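Local coordinates for protein epimerase (Methylomonas sp. DH-1, PDB 7CJ7) that catalyses the manganese-dependent epimerisation of ketoses at C3, with highest activity toward L-ribulose, and works as a homodimer, at residues Leu182-Tyr187 and Ile191-Met196. Sequence-based numbering, arbitrary orientation.
Sequences LHLDTY and IEENGM. With MN (manganese (II) ion), chain D.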
loop_
_atom_site.group_PDB
_atom_site.type_symbol
_atom_site.label_atom_id
_atom_site.label_comp_id
_atom_site.label_asym_id
_atom_site.label_seq_id
_atom_site.Cartn_x
_atom_site.Cartn_y
_atom_site.Cartn_z
ATOM N N LEU A 182 -18.219 -10.904 -3.586
ATOM C CA LEU A 182 -17.121 -10.058 -3.075
ATOM C C LEU A 182 -16.099 -10.961 -2.377
ATOM O O LEU A 182 -16.476 -11.976 -1.754
ATOM C CB LEU A 182 -17.710 -9.037 -2.103
ATOM C CG LEU A 182 -16.764 -7.937 -1.646
ATOM C CD1 LEU A 182 -16.493 -6.981 -2.788
ATOM C CD2 LEU A 182 -17.339 -7.202 -0.448
ATOM N N HIS A 183 -14.839 -10.595 -2.492
ATOM C CA HIS A 183 -13.707 -11.258 -1.804
ATOM C C HIS A 183 -12.974 -10.171 -1.018
ATOM O O HIS A 183 -12.568 -9.181 -1.639
ATOM C CB HIS A 183 -12.882 -12.000 -2.862
ATOM C CG HIS A 183 -11.574 -12.549 -2.412
ATOM N ND1 HIS A 183 -10.710 -13.157 -3.305
ATOM C CD2 HIS A 183 -10.964 -12.576 -1.204
ATOM C CE1 HIS A 183 -9.621 -13.536 -2.667
ATOM N NE2 HIS A 183 -9.754 -13.202 -1.371
ATOM N N LEU A 184 -12.903 -10.301 0.309
ATOM C CA LEU A 184 -12.228 -9.305 1.173
ATOM C C LEU A 184 -10.930 -9.911 1.695
ATOM O O LEU A 184 -10.886 -11.141 1.911
ATOM C CB LEU A 184 -13.138 -8.881 2.323
ATOM C CG LEU A 184 -14.322 -7.996 1.929
ATOM C CD1 LEU A 184 -15.171 -7.707 3.151
ATOM C CD2 LEU A 184 -13.854 -6.687 1.303
ATOM N N ASP A 185 -9.923 -9.063 1.861
ATOM C CA ASP A 185 -8.555 -9.453 2.286
ATOM C C ASP A 185 -8.116 -8.470 3.372
ATOM O O ASP A 185 -8.055 -7.259 3.084
ATOM C CB ASP A 185 -7.630 -9.467 1.071
ATOM C CG ASP A 185 -6.193 -9.842 1.387
ATOM O OD1 ASP A 185 -5.715 -9.467 2.457
ATOM O OD2 ASP A 185 -5.577 -10.495 0.544
ATOM N N THR A 186 -7.849 -8.952 4.586
ATOM C CA THR A 186 -7.603 -8.070 5.756
ATOM C C THR A 186 -6.388 -7.166 5.491
ATOM O O THR A 186 -6.367 -6.050 6.022
ATOM C CB THR A 186 -7.453 -8.874 7.049
ATOM O OG1 THR A 186 -6.390 -9.821 6.904
ATOM C CG2 THR A 186 -8.737 -9.582 7.424
ATOM N N TYR A 187 -5.397 -7.626 4.730
ATOM C CA TYR A 187 -4.199 -6.812 4.399
ATOM C C TYR A 187 -4.635 -5.558 3.632
ATOM O O TYR A 187 -4.197 -4.442 3.957
ATOM C CB TYR A 187 -3.183 -7.623 3.594
ATOM C CG TYR A 187 -2.150 -6.780 2.894
ATOM C CD1 TYR A 187 -1.102 -6.204 3.583
ATOM C CD2 TYR A 187 -2.220 -6.557 1.529
ATOM C CE1 TYR A 187 -0.158 -5.416 2.942
ATOM C CE2 TYR A 187 -1.278 -5.779 0.875
ATOM C CZ TYR A 187 -0.228 -5.230 1.579
ATOM O OH TYR A 187 0.703 -4.456 0.944
ATOM N N ILE A 191 -5.533 -0.973 4.807
ATOM C CA ILE A 191 -5.131 0.275 4.103
ATOM C C ILE A 191 -6.387 1.108 3.810
ATOM O O ILE A 191 -6.414 2.277 4.223
ATOM C CB ILE A 191 -4.307 -0.056 2.845
ATOM C CG1 ILE A 191 -3.008 -0.776 3.213
ATOM C CG2 ILE A 191 -4.044 1.188 2.016
ATOM C CD1 ILE A 191 -2.347 -1.505 2.065
ATOM N N GLU A 192 -7.420 0.514 3.209
ATOM C CA GLU A 192 -8.457 1.263 2.446
ATOM C C GLU A 192 -9.756 1.471 3.241
ATOM O O GLU A 192 -10.437 2.454 2.954
ATOM C CB GLU A 192 -8.748 0.560 1.121
ATOM C CG GLU A 192 -7.549 0.435 0.197
ATOM C CD GLU A 192 -6.991 1.727 -0.384
ATOM O OE1 GLU A 192 -7.647 2.788 -0.244
ATOM O OE2 GLU A 192 -5.897 1.672 -0.973
ATOM N N GLU A 193 -10.091 0.612 4.202
ATOM C CA GLU A 193 -11.450 0.564 4.802
ATOM C C GLU A 193 -11.564 1.495 6.018
ATOM O O GLU A 193 -10.569 1.687 6.760
ATOM C CB GLU A 193 -11.810 -0.855 5.251
ATOM C CG GLU A 193 -11.828 -1.865 4.127
ATOM C CD GLU A 193 -13.058 -1.837 3.241
ATOM O OE1 GLU A 193 -14.110 -1.307 3.697
ATOM O OE2 GLU A 193 -12.980 -2.375 2.109
ATOM N N ASN A 194 -12.771 2.019 6.232
ATOM C CA ASN A 194 -13.166 2.767 7.450
ATOM C C ASN A 194 -13.447 1.755 8.565
ATOM O O ASN A 194 -14.629 1.506 8.848
ATOM C CB ASN A 194 -14.395 3.633 7.183
ATOM C CG ASN A 194 -14.069 4.985 6.589
ATOM O OD1 ASN A 194 -13.036 5.163 5.950
ATOM N ND2 ASN A 194 -14.941 5.953 6.818
ATOM N N GLY A 195 -12.402 1.164 9.147
ATOM C CA GLY A 195 -12.541 0.072 10.126
ATOM C C GLY A 195 -12.796 -1.253 9.433
ATOM O O GLY A 195 -13.028 -1.270 8.194
ATOM N N MET A 196 -12.786 -2.348 10.183
ATOM C CA MET A 196 -12.731 -3.702 9.581
ATOM C C MET A 196 -14.122 -4.353 9.538
ATOM O O MET A 196 -14.182 -5.539 9.174
ATOM C CB MET A 196 -11.750 -4.587 10.353
ATOM C CG MET A 196 -10.335 -4.017 10.409
ATOM S SD MET A 196 -9.520 -4.004 8.794
ATOM C CE MET A 196 -9.434 -5.773 8.507
HETATM MN MN MN D . -5.382 -11.669 -1.075
#
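At the C-terminal end of barrel strand 180-185, the chain passes straight into the short helix 186-192 and then folds back, so that Tyr-187 meets Ile-191 and Thr-186 meets Met-196. The methyl CD1 of Ile-191 meets the Tyr-187 ring obliquely near its rim, 4.3 Å from CZ. Ile-191 also brings CG1 to within 3.9 Å of the carbonyl O of Tyr-187, one turn back along the helix. Across the dimer interface, the hydroxyl of Tyr-187 is hydrogen-bonded to that of Tyr-157 of the second subunit, and Ile-191 packs on its own counterpart there.

Farther along, the Met-196 chain bends at both chi2 and chi3 (-68° and -65°), which brings its terminal methyl back to Thr-186, the two side chains crossing at about a right angle. Met-196 CE reaches the Thr-186 CB at 4.0 Å and lies equally close to CG2 and the carbonyl O of that same threonine. Phe-230 of helix 227-236 packs against both residues, and the hydroxyl of Thr-186 is held by the carbonyl of Gly-213. A looser touch joins Leu-184 CD2 to Glu-193 OE2 at 4.5 Å, this buried carboxylate being satisfied by Ser-199 and the backbone N of Gly-165.

Asp-185 points the other way, into the barrel. With CG anti to the backbone N (chi1 179°), its carboxylate is split between two tasks: OD2 binds manganese at 2.0 Å, while OD1, at the N-cap of the helix, accepts a hydrogen bond from Tyr-187 N, 2.9 Å away. Glu-152, His-211 and Glu-246 are the other protein ligands, an arrangement typical of the metal site at the C-terminal mouth of a xylose isomerase-like TIM barrel.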